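Local structure of hydrazine synthase alpha subunit (Candidatus Kuenenia stuttgartiensis, 5C2V) at residues Q31-Q36 with I59-L64; T84-K89 with K391-W396; I129-G134 with P231-D236; Y341-D346 with P385-V390. The protein forms the subunit of the hydrazine synthase complex that condenses hydroxylamine, made in the gamma subunit, with ammonia to yield hydrazine, and carries two c-type hemes. All blocks are in the same frame, centred on the assembly; numbering follows the deposited sequence.

Contact 1 of 4, residues Q31-Q36 with I59-L64; sequences QILFTQ and IVLFDL
Ile-32 and Phe-62, and after them Phe-34 and Val-60, are the hydrogen-bonded pairs that join two antiparallel strands. Four backbone bonds knit them: Ile-32 N to Phe-62 O (2.9 Å) and Phe-34 N to Val-60 O, each returned by the partner's N-H, all close to straight. CA-H...O contacts such as Leu-33 CA to Val-60 O (3.3 Å) fill in between.

Aromatic packing lies on the sheet face of these four residues. With its CG between the backbone N and the carbonyl carbon (chi1 62°), the Phe-34 ring takes Val-60 CG2 over one face, 3.6 Å from the ring centroid, while Phe-62 CB meets its edge near CE2. Ile-32 lies beside Phe-62, CG1 at the ring edge.

On the other face, Leu-33 CD2 rests on Leu-61 CB at 3.6 Å. Beyond them Gln-31 NE2 makes a weak bond to Asp-63 OD2 (3.3 Å), amide and carboxylate planes nearly perpendicular; Asp-63 OD1 accepts from the backbone of Asn-65 and Thr-66.

The chemistry is thus that of a mostly buried sheet interior, with backbone polarity satisfied strand to strand, apolar groups covering both faces, and side-chain polarity between the strands confined to the partly exposed Gln-31 end.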
# COMPACT_ATOMS: atom_id res chain seq x y z
N GLN D 31 -40.04 8.01 -22.22
CA GLN D 31 -39.37 6.97 -23.01
C GLN D 31 -37.87 6.91 -22.71
O GLN D 31 -37.25 7.92 -22.40
CB GLN D 31 -39.59 7.20 -24.51
CG GLN D 31 -41.01 6.90 -25.00
CD GLN D 31 -41.15 7.02 -26.51
OE1 GLN D 31 -40.19 7.35 -27.21
NE2 GLN D 31 -42.34 6.74 -27.01
N ILE D 32 -37.29 5.72 -22.82
CA ILE D 32 -35.86 5.54 -22.58
C ILE D 32 -35.19 4.66 -23.63
O ILE D 32 -35.81 3.75 -24.19
CB ILE D 32 -35.59 4.93 -21.18
CG1 ILE D 32 -36.20 3.53 -21.08
CG2 ILE D 32 -36.13 5.83 -20.07
CD1 ILE D 32 -35.90 2.83 -19.77
N LEU D 33 -33.92 4.93 -23.90
CA LEU D 33 -33.11 4.10 -24.79
C LEU D 33 -32.12 3.30 -23.98
O LEU D 33 -31.51 3.82 -23.04
CB LEU D 33 -32.37 4.96 -25.82
CG LEU D 33 -33.16 5.65 -26.93
CD1 LEU D 33 -32.30 6.70 -27.61
CD2 LEU D 33 -33.64 4.62 -27.94
N PHE D 34 -31.93 2.02 -24.32
CA PHE D 34 -30.90 1.24 -23.64
C PHE D 34 -30.38 0.07 -24.46
O PHE D 34 -31.00 -0.35 -25.44
CB PHE D 34 -31.42 0.73 -22.28
CG PHE D 34 -32.60 -0.18 -22.37
CD1 PHE D 34 -32.44 -1.56 -22.44
CD2 PHE D 34 -33.89 0.33 -22.36
CE1 PHE D 34 -33.53 -2.40 -22.51
CE2 PHE D 34 -34.99 -0.51 -22.44
CZ PHE D 34 -34.80 -1.88 -22.51
N THR D 35 -29.22 -0.44 -24.05
CA THR D 35 -28.55 -1.53 -24.75
C THR D 35 -28.86 -2.89 -24.13
O THR D 35 -28.81 -3.05 -22.91
CB THR D 35 -27.02 -1.32 -24.76
OG1 THR D 35 -26.71 -0.03 -25.29
CG2 THR D 35 -26.33 -2.40 -25.59
N GLN D 36 -29.19 -3.85 -24.98
CA GLN D 36 -29.37 -5.23 -24.57
C GLN D 36 -28.27 -6.10 -25.16
O GLN D 36 -28.06 -6.12 -26.37
CB GLN D 36 -30.74 -5.76 -25.01
CG GLN D 36 -31.91 -5.12 -24.29
CD GLN D 36 -33.24 -5.71 -24.72
OE1 GLN D 36 -33.40 -6.15 -25.86
NE2 GLN D 36 -34.21 -5.72 -23.81
N ILE D 59 -29.65 -2.02 -29.67
CA ILE D 59 -30.11 -0.83 -28.98
C ILE D 59 -31.61 -0.69 -29.14
O ILE D 59 -32.13 -0.75 -30.25
CB ILE D 59 -29.42 0.44 -29.50
CG1 ILE D 59 -27.90 0.32 -29.36
CG2 ILE D 59 -29.93 1.67 -28.77
CD1 ILE D 59 -27.15 1.55 -29.80
N VAL D 60 -32.32 -0.52 -28.02
CA VAL D 60 -33.77 -0.52 -28.05
C VAL D 60 -34.40 0.69 -27.37
O VAL D 60 -33.81 1.31 -26.48
CB VAL D 60 -34.34 -1.79 -27.40
CG1 VAL D 60 -33.96 -3.02 -28.21
CG2 VAL D 60 -33.84 -1.92 -25.97
N LEU D 61 -35.62 1.01 -27.81
CA LEU D 61 -36.42 2.09 -27.24
C LEU D 61 -37.62 1.53 -26.50
O LEU D 61 -38.34 0.67 -27.01
CB LEU D 61 -36.87 3.06 -28.33
CG LEU D 61 -37.82 4.19 -27.93
CD1 LEU D 61 -37.18 5.08 -26.87
CD2 LEU D 61 -38.21 5.01 -29.15
N PHE D 62 -37.85 2.02 -25.28
CA PHE D 62 -38.89 1.50 -24.42
C PHE D 62 -39.76 2.62 -23.84
O PHE D 62 -39.24 3.61 -23.31
CB PHE D 62 -38.27 0.67 -23.29
CG PHE D 62 -39.26 0.23 -22.25
CD1 PHE D 62 -40.09 -0.85 -22.48
CD2 PHE D 62 -39.34 0.88 -21.02
CE1 PHE D 62 -41.00 -1.27 -21.52
CE2 PHE D 62 -40.24 0.46 -20.06
CZ PHE D 62 -41.07 -0.61 -20.31
N ASP D 63 -41.07 2.46 -23.95
CA ASP D 63 -42.02 3.44 -23.41
C ASP D 63 -42.41 3.06 -21.98
O ASP D 63 -42.83 1.94 -21.72
CB ASP D 63 -43.26 3.53 -24.30
CG ASP D 63 -44.21 4.62 -23.87
OD1 ASP D 63 -45.07 4.36 -23.01
OD2 ASP D 63 -44.10 5.75 -24.39
N LEU D 64 -42.27 4.01 -21.06
CA LEU D 64 -42.48 3.75 -19.64
C LEU D 64 -43.96 3.62 -19.28
O LEU D 64 -44.30 3.19 -18.18
CB LEU D 64 -41.85 4.86 -18.81
CG LEU D 64 -40.39 5.19 -19.11
CD1 LEU D 64 -39.87 6.28 -18.18
CD2 LEU D 64 -39.52 3.95 -19.03

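Contact 2 of 4, residues T84-K89 with K391-W396; sequences TYWDGK and KYKPRW
Lys-393 reaches Trp-86 through a CG set anti to its own carbonyl carbon (chi1 -70°) and a chain extended from there, while the indole CG of Trp-86 likewise stands beside its backbone N (chi1 -49°). The two side chains cross at about a right angle, so that the aliphatic part of the lysine runs over one face of the indole. CG lies over the six-membered side, 3.6 Å from Trp-86 CD2, and CE over the five-membered ring, 3.6 Å from its centroid. The ammonium lies beyond the rim near Trp-86 CD1: NZ is 4.3 Å from the same centroid, an off-centre cation-pi contact, and it is also hydrogen-bonded to the backbone O of Ile-136. At the far end of the indole, Pro-394 CD touches Trp-86 CH2 at 3.6 Å.

The polar links lie at the start of the 391-396 segment. Lys-391 N donates to Trp-86 O at 2.8 Å. The extended side chain of Lys-391 then runs back to Thr-84, where NZ makes a weak bond to OG1 (3.0 Å) and a further hydrogen bond to Tyr-341 OH.

The hairpin turn between strands 76-84 and 90-97 is thereby joined to the chain leaving strand 381-387, close to the subunit interface, since Arg-20 of the gamma subunit is hydrogen-bonded to Lys-393 O. Two lysines serve differently here: Lys-391 is held by hydroxyls, whereas Lys-393 spends its methylenes on the indole, and its charge is probably eased jointly by the pi face and the Ile-136 carbonyl.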
# COMPACT_ATOMS: atom_id res chain seq x y z
N THR D 84 -28.06 10.46 -26.42
CA THR D 84 -29.12 11.25 -27.03
C THR D 84 -28.65 12.65 -27.41
O THR D 84 -27.76 13.21 -26.78
CB THR D 84 -30.34 11.38 -26.09
OG1 THR D 84 -30.00 12.16 -24.94
CG2 THR D 84 -30.82 10.01 -25.64
N TYR D 85 -29.27 13.21 -28.44
CA TYR D 85 -28.98 14.58 -28.87
C TYR D 85 -29.63 15.56 -27.90
O TYR D 85 -30.29 15.15 -26.94
CB TYR D 85 -29.48 14.81 -30.30
CG TYR D 85 -28.86 16.00 -31.01
CD1 TYR D 85 -27.50 16.02 -31.31
CD2 TYR D 85 -29.63 17.09 -31.39
CE1 TYR D 85 -26.93 17.11 -31.96
CE2 TYR D 85 -29.07 18.17 -32.04
CZ TYR D 85 -27.72 18.18 -32.32
OH TYR D 85 -27.17 19.26 -32.97
N TRP D 86 -29.46 16.85 -28.16
CA TRP D 86 -29.93 17.88 -27.25
C TRP D 86 -31.46 17.94 -27.18
O TRP D 86 -32.03 18.09 -26.10
CB TRP D 86 -29.37 19.24 -27.66
CG TRP D 86 -27.90 19.22 -27.91
CD1 TRP D 86 -27.27 19.27 -29.12
CD2 TRP D 86 -26.86 19.15 -26.92
NE1 TRP D 86 -25.91 19.23 -28.95
CE2 TRP D 86 -25.63 19.15 -27.61
CE3 TRP D 86 -26.85 19.08 -25.52
CZ2 TRP D 86 -24.40 19.09 -26.94
CZ3 TRP D 86 -25.63 19.02 -24.87
CH2 TRP D 86 -24.43 19.02 -25.58
N ASP D 87 -32.11 17.82 -28.33
CA ASP D 87 -33.57 17.89 -28.38
C ASP D 87 -34.25 16.57 -28.02
O ASP D 87 -35.41 16.55 -27.61
CB ASP D 87 -34.03 18.33 -29.77
CG ASP D 87 -33.57 17.38 -30.86
OD1 ASP D 87 -32.61 16.62 -30.63
OD2 ASP D 87 -34.18 17.39 -31.95
N GLY D 88 -33.51 15.47 -28.17
CA GLY D 88 -34.04 14.16 -27.86
C GLY D 88 -34.77 13.49 -29.01
O GLY D 88 -35.50 12.52 -28.80
N LYS D 89 -34.60 14.02 -30.21
CA LYS D 89 -35.21 13.42 -31.40
C LYS D 89 -34.25 12.52 -32.18
O LYS D 89 -34.64 11.90 -33.17
CB LYS D 89 -35.76 14.51 -32.32
CG LYS D 89 -36.88 15.33 -31.70
CD LYS D 89 -38.02 14.43 -31.24
CE LYS D 89 -38.93 15.14 -30.26
NZ LYS D 89 -39.43 16.43 -30.80
N LYS D 391 -31.75 18.18 -23.31
CA LYS D 391 -30.56 18.47 -22.53
C LYS D 391 -30.06 19.89 -22.76
O LYS D 391 -29.95 20.34 -23.90
CB LYS D 391 -29.44 17.48 -22.86
CG LYS D 391 -29.74 16.05 -22.45
CD LYS D 391 -28.62 15.13 -22.87
CE LYS D 391 -28.89 13.71 -22.43
NZ LYS D 391 -27.83 12.78 -22.90
N TYR D 392 -29.76 20.59 -21.67
CA TYR D 392 -29.16 21.91 -21.77
C TYR D 392 -27.75 21.79 -22.33
O TYR D 392 -27.08 20.78 -22.11
CB TYR D 392 -29.15 22.61 -20.41
CG TYR D 392 -28.89 24.09 -20.50
CD1 TYR D 392 -29.90 24.97 -20.90
CD2 TYR D 392 -27.65 24.63 -20.19
CE1 TYR D 392 -29.67 26.32 -20.99
CE2 TYR D 392 -27.42 25.99 -20.27
CZ TYR D 392 -28.43 26.83 -20.67
OH TYR D 392 -28.20 28.19 -20.75
N LYS D 393 -27.31 22.80 -23.06
CA LYS D 393 -26.00 22.76 -23.69
C LYS D 393 -24.93 23.43 -22.83
O LYS D 393 -25.12 24.56 -22.38
CB LYS D 393 -26.05 23.43 -25.07
CG LYS D 393 -26.82 22.63 -26.11
CD LYS D 393 -26.96 23.42 -27.40
CE LYS D 393 -27.81 22.67 -28.41
NZ LYS D 393 -27.50 23.08 -29.81
N PRO D 394 -23.82 22.73 -22.60
CA PRO D 394 -22.67 23.29 -21.87
C PRO D 394 -21.93 24.32 -22.71
O PRO D 394 -22.06 24.34 -23.93
CB PRO D 394 -21.79 22.06 -21.61
CG PRO D 394 -22.67 20.87 -21.85
CD PRO D 394 -23.63 21.30 -22.91
N ARG D 395 -21.15 25.17 -22.04
CA ARG D 395 -20.37 26.20 -22.71
C ARG D 395 -19.34 25.58 -23.64
O ARG D 395 -18.78 24.53 -23.34
CB ARG D 395 -19.69 27.09 -21.68
CG ARG D 395 -20.63 27.56 -20.58
CD ARG D 395 -19.88 27.99 -19.33
NE ARG D 395 -20.80 28.28 -18.23
CZ ARG D 395 -20.61 29.23 -17.33
NH1 ARG D 395 -19.52 29.99 -17.38
NH2 ARG D 395 -21.50 29.43 -16.37
N TRP D 396 -19.09 26.22 -24.78
CA TRP D 396 -18.05 25.75 -25.68
C TRP D 396 -16.83 26.65 -25.59
O TRP D 396 -16.92 27.87 -25.75
CB TRP D 396 -18.57 25.66 -27.12
CG TRP D 396 -18.89 26.96 -27.79
CD1 TRP D 396 -20.05 27.68 -27.67
CD2 TRP D 396 -18.05 27.70 -28.69
NE1 TRP D 396 -19.97 28.81 -28.44
CE2 TRP D 396 -18.76 28.85 -29.07
CE3 TRP D 396 -16.77 27.49 -29.20
CZ2 TRP D 396 -18.23 29.80 -29.95
CZ3 TRP D 396 -16.24 28.43 -30.07
CH2 TRP D 396 -16.97 29.57 -30.43

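Contact 3 of 4, residues I129-G134 with P231-D236; sequences IYYAAG and PWLTPD
Ile-129 is the main bump of this contact, its side chain directed from strand 124-131 into a hollow lined by Pro-231, the Trp-232 indole and Leu-233. CG1 takes the position between the backbone N and the carbonyl carbon (chi1 59°), and the two branches go to different places. CD1 fits against the Pro-231 to Trp-232 peptide, with Pro-231 CB 3.9 Å from it on one side and Leu-233 CD2 at 4.1 Å on another. CG2 turns to the indole, 3.7 Å from Trp-232 CE3, and also lies 3.5 Å from Pro-231 O.

The answering bump is Leu-233. Its CD2 methyl lies between Ile-129 CD1 and the Tyr-131 ring, whose edge it meets at CD1 (3.9 Å), and CD1 of the leucine rests near the carbonyl O of Tyr-130. The Tyr-131 hydroxyl goes on to hydrogen-bond Gly-237 O and Ile-397 N.

With the strands 7.7 Å apart at closest and 43° between their directions, their backbones share no hydrogen bonds, and the joint is apolar side-chain packing. Both are edge strands of their own antiparallel sheets, 124-131 pairing with 154-171 and 228-233 with 239-245. Such face-to-face packing between the first strands of successive sheets is the arrangement of neighbouring blades in a beta-propeller, here the six-bladed one of the N-terminal domain.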
# COMPACT_ATOMS: atom_id res chain seq x y z
N ILE D 129 -20.27 11.15 -27.82
CA ILE D 129 -21.12 12.15 -27.17
C ILE D 129 -21.17 13.42 -28.02
O ILE D 129 -20.27 13.69 -28.81
CB ILE D 129 -20.63 12.51 -25.75
CG1 ILE D 129 -19.20 13.06 -25.81
CG2 ILE D 129 -20.73 11.32 -24.82
CD1 ILE D 129 -18.70 13.59 -24.48
N TYR D 130 -22.24 14.19 -27.84
CA TYR D 130 -22.37 15.46 -28.54
C TYR D 130 -21.83 16.60 -27.70
O TYR D 130 -22.16 16.74 -26.53
CB TYR D 130 -23.83 15.73 -28.91
CG TYR D 130 -24.39 14.79 -29.96
CD1 TYR D 130 -23.93 14.82 -31.26
CD2 TYR D 130 -25.39 13.88 -29.64
CE1 TYR D 130 -24.43 13.96 -32.22
CE2 TYR D 130 -25.91 13.02 -30.59
CZ TYR D 130 -25.42 13.07 -31.88
OH TYR D 130 -25.93 12.21 -32.83
N TYR D 131 -20.98 17.42 -28.32
CA TYR D 131 -20.48 18.62 -27.69
C TYR D 131 -20.83 19.79 -28.59
O TYR D 131 -20.37 19.86 -29.73
CB TYR D 131 -18.97 18.54 -27.47
CG TYR D 131 -18.39 19.74 -26.75
CD1 TYR D 131 -18.71 19.98 -25.42
CD2 TYR D 131 -17.53 20.61 -27.39
CE1 TYR D 131 -18.19 21.07 -24.75
CE2 TYR D 131 -17.00 21.71 -26.73
CZ TYR D 131 -17.33 21.93 -25.41
OH TYR D 131 -16.81 23.01 -24.74
N ALA D 132 -21.61 20.73 -28.09
CA ALA D 132 -22.11 21.76 -28.98
C ALA D 132 -21.13 22.92 -29.00
O ALA D 132 -21.02 23.69 -28.05
CB ALA D 132 -23.49 22.21 -28.54
N ALA D 133 -20.44 23.04 -30.13
CA ALA D 133 -19.37 24.02 -30.30
C ALA D 133 -19.74 25.01 -31.38
O ALA D 133 -19.76 24.67 -32.57
CB ALA D 133 -18.06 23.32 -30.63
N GLY D 134 -20.02 26.24 -30.98
CA GLY D 134 -20.54 27.23 -31.91
C GLY D 134 -21.98 26.95 -32.26
O GLY D 134 -22.57 27.61 -33.12
N PRO D 231 -15.98 9.31 -22.36
CA PRO D 231 -16.05 10.77 -22.29
C PRO D 231 -17.45 11.27 -21.93
O PRO D 231 -18.44 10.66 -22.32
CB PRO D 231 -15.66 11.20 -23.70
CG PRO D 231 -16.11 10.08 -24.56
CD PRO D 231 -15.93 8.83 -23.75
N TRP D 232 -17.52 12.38 -21.20
CA TRP D 232 -18.80 12.97 -20.80
C TRP D 232 -18.65 14.48 -20.68
O TRP D 232 -17.63 15.04 -21.08
CB TRP D 232 -19.29 12.35 -19.49
CG TRP D 232 -20.77 12.49 -19.27
CD1 TRP D 232 -21.39 13.15 -18.24
CD2 TRP D 232 -21.82 11.96 -20.09
NE1 TRP D 232 -22.76 13.06 -18.38
CE2 TRP D 232 -23.05 12.33 -19.50
CE3 TRP D 232 -21.84 11.21 -21.27
CZ2 TRP D 232 -24.28 11.98 -20.05
CZ3 TRP D 232 -23.07 10.86 -21.81
CH2 TRP D 232 -24.27 11.24 -21.20
N LEU D 233 -19.66 15.15 -20.14
CA LEU D 233 -19.66 16.61 -20.08
C LEU D 233 -19.55 17.15 -18.66
O LEU D 233 -20.22 16.68 -17.74
CB LEU D 233 -20.94 17.15 -20.73
CG LEU D 233 -21.19 16.73 -22.18
CD1 LEU D 233 -22.52 17.26 -22.68
CD2 LEU D 233 -20.05 17.18 -23.08
N THR D 234 -18.68 18.15 -18.49
CA THR D 234 -18.58 18.87 -17.23
C THR D 234 -19.56 20.04 -17.23
O THR D 234 -19.89 20.56 -18.30
CB THR D 234 -17.14 19.40 -16.98
OG1 THR D 234 -16.86 20.46 -17.90
CG2 THR D 234 -16.13 18.28 -17.17
N PRO D 235 -20.02 20.46 -16.05
CA PRO D 235 -20.97 21.58 -15.96
C PRO D 235 -20.39 22.90 -16.49
O PRO D 235 -21.16 23.78 -16.87
CB PRO D 235 -21.25 21.67 -14.45
CG PRO D 235 -20.97 20.31 -13.93
CD PRO D 235 -19.81 19.82 -14.74
N ASP D 236 -19.07 23.02 -16.50
CA ASP D 236 -18.42 24.22 -17.03
C ASP D 236 -18.00 24.08 -18.50
O ASP D 236 -17.34 24.97 -19.04
CB ASP D 236 -17.21 24.60 -16.17
CG ASP D 236 -16.40 23.40 -15.73
OD1 ASP D 236 -16.03 22.57 -16.59
OD2 ASP D 236 -16.13 23.30 -14.51

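Contact 4 of 4, residues Y341-D346 with P385-V390; sequences YPLPDD and PAPVYV
Pro-385 opens the contact through its carbonyl, whose O lies 3.4 Å from CD2 of the Tyr-341 ring. The tyrosine has its CG anti to the backbone N (chi1 -154°), and the ring lies against residues 385-387. Ala-386 follows with its CA over a face of that ring, a looser touch.

Pro-387 supplies the closest packing of one ring on another. Its CD stands over the Tyr-341 face, 3.9 Å from the centroid and displaced toward the rim at CD1 and CE1, in a CH-pi contact. Its CG meets Leu-343 CD2 at 3.7 Å, the two side chains sliding past each other in opposite directions.

Beyond Val-388 the chain brings in Tyr-389, whose CG lies between its backbone N and carbonyl carbon (chi1 68°). Its ring and that of Tyr-341 approach tip to tip, with Tyr-341 CE1 4.1 Å from Tyr-389 CE1 and the Tyr-389 hydroxyl at the edge of the Tyr-341 ring. Leu-343 CD2 touches Tyr-389 CE1 at 3.9 Å, and Pro-344 CG reaches CE2 of the same ring tip to tip at 4.1 Å. Leu-343 and Pro-344 are presented by a type I turn closed by Asp-346 N to Leu-343 O (2.9 Å). The hydroxyl of Tyr-341 is taken up by Lys-391, just past the segment.

Strands 336-342 and 381-387 are each the edge strand of a four-stranded antiparallel sheet. The touching parts, 341-344 and 385-389, run in roughly the same direction, with Tyr-341, Pro-385 and Pro-387 packed where the strands face each other and Leu-343, Pro-344 and Tyr-389 continuing the contact past their ends. This is the junction of adjacent blades in the six-bladed beta-propeller.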
# COMPACT_ATOMS: atom_id res chain seq x y z
N TYR D 341 -27.12 6.65 -14.63
CA TYR D 341 -27.53 7.83 -15.39
C TYR D 341 -28.35 8.82 -14.56
O TYR D 341 -29.57 8.69 -14.46
CB TYR D 341 -28.33 7.42 -16.62
CG TYR D 341 -28.24 8.45 -17.72
CD1 TYR D 341 -29.08 9.56 -17.73
CD2 TYR D 341 -27.30 8.34 -18.73
CE1 TYR D 341 -28.99 10.51 -18.72
CE2 TYR D 341 -27.21 9.29 -19.73
CZ TYR D 341 -28.05 10.37 -19.72
OH TYR D 341 -27.96 11.31 -20.71
N PRO D 342 -27.68 9.81 -13.95
CA PRO D 342 -28.35 10.84 -13.15
C PRO D 342 -29.34 11.67 -13.97
O PRO D 342 -29.10 11.93 -15.15
CB PRO D 342 -27.20 11.71 -12.64
CG PRO D 342 -25.95 10.92 -12.89
CD PRO D 342 -26.23 10.07 -14.08
N LEU D 343 -30.43 12.09 -13.34
CA LEU D 343 -31.41 12.95 -13.99
C LEU D 343 -31.46 14.32 -13.31
O LEU D 343 -31.18 14.43 -12.12
CB LEU D 343 -32.80 12.31 -13.97
CG LEU D 343 -33.11 11.20 -14.98
CD1 LEU D 343 -34.55 10.72 -14.81
CD2 LEU D 343 -32.87 11.68 -16.40
N PRO D 344 -31.82 15.37 -14.07
CA PRO D 344 -32.02 16.72 -13.54
C PRO D 344 -33.12 16.79 -12.48
O PRO D 344 -33.22 17.78 -11.76
CB PRO D 344 -32.42 17.52 -14.79
CG PRO D 344 -31.77 16.80 -15.91
CD PRO D 344 -31.86 15.34 -15.54
N ASP D 345 -33.92 15.73 -12.38
CA ASP D 345 -34.99 15.64 -11.40
C ASP D 345 -34.46 15.08 -10.09
O ASP D 345 -35.23 14.79 -9.17
CB ASP D 345 -36.13 14.76 -11.92
CG ASP D 345 -36.57 15.14 -13.31
OD1 ASP D 345 -36.49 16.34 -13.66
OD2 ASP D 345 -36.99 14.24 -14.07
N ASP D 346 -33.14 14.92 -10.03
CA ASP D 346 -32.44 14.29 -8.91
C ASP D 346 -32.80 12.82 -8.80
O ASP D 346 -32.73 12.23 -7.72
CB ASP D 346 -32.73 15.01 -7.59
CG ASP D 346 -32.26 16.45 -7.59
OD1 ASP D 346 -31.32 16.76 -8.36
OD2 ASP D 346 -32.82 17.26 -6.83
N PRO D 385 -28.67 2.62 -19.71
CA PRO D 385 -29.93 3.35 -19.92
C PRO D 385 -29.69 4.81 -20.28
O PRO D 385 -28.91 5.49 -19.62
CB PRO D 385 -30.63 3.22 -18.56
CG PRO D 385 -29.52 3.11 -17.58
CD PRO D 385 -28.43 2.35 -18.28
N ALA D 386 -30.37 5.28 -21.32
CA ALA D 386 -30.25 6.67 -21.75
C ALA D 386 -31.63 7.26 -22.03
O ALA D 386 -32.12 7.20 -23.15
CB ALA D 386 -29.37 6.78 -22.98
N PRO D 387 -32.27 7.82 -20.99
CA PRO D 387 -33.63 8.36 -21.09
C PRO D 387 -33.71 9.53 -22.07
O PRO D 387 -32.74 10.27 -22.21
CB PRO D 387 -33.94 8.81 -19.67
CG PRO D 387 -32.60 9.12 -19.08
CD PRO D 387 -31.67 8.10 -19.67
N VAL D 388 -34.86 9.69 -22.73
CA VAL D 388 -35.01 10.78 -23.67
C VAL D 388 -35.56 12.02 -22.96
O VAL D 388 -36.48 11.93 -22.14
CB VAL D 388 -35.93 10.40 -24.87
CG1 VAL D 388 -35.46 9.08 -25.48
CG2 VAL D 388 -37.39 10.30 -24.47
N TYR D 389 -34.95 13.16 -23.25
CA TYR D 389 -35.34 14.46 -22.70
C TYR D 389 -34.46 15.54 -23.30
O TYR D 389 -33.41 15.25 -23.88
CB TYR D 389 -35.23 14.48 -21.17
CG TYR D 389 -33.82 14.39 -20.62
CD1 TYR D 389 -33.20 13.17 -20.44
CD2 TYR D 389 -33.13 15.54 -20.27
CE1 TYR D 389 -31.91 13.09 -19.93
CE2 TYR D 389 -31.84 15.47 -19.76
CZ TYR D 389 -31.24 14.24 -19.60
OH TYR D 389 -29.96 14.18 -19.09
N VAL D 390 -34.89 16.79 -23.17
CA VAL D 390 -34.12 17.90 -23.72
C VAL D 390 -32.97 18.27 -22.79
O VAL D 390 -33.18 18.61 -21.63
CB VAL D 390 -35.01 19.14 -23.95
CG1 VAL D 390 -34.18 20.28 -24.52
CG2 VAL D 390 -36.17 18.79 -24.87

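All four contacts lie in or at the edge of the propeller, away from the hemes; contacts 1, 3 and 4 are buried, contact 2 partly. Contact 1 works within one blade, whose strands 31-37 and 58-63 share a sheet with 381-387 from later in the chain, closing the ring as in other propellers' molecular clasp. Contacts 3 and 4 join neighbouring blades and, unlike contact 1, rely on apolar packing without hydrogen bonds between their segments. Contact 2 ties loops near the gamma subunit with lysines and mixed polar chemistry. It touches both junctions, through a weak bond of the Arg-395 carbonyl with the Tyr-131 hydroxyl and Lys-391 to Tyr-341; contact 1 meets contact 4 through strand pairing.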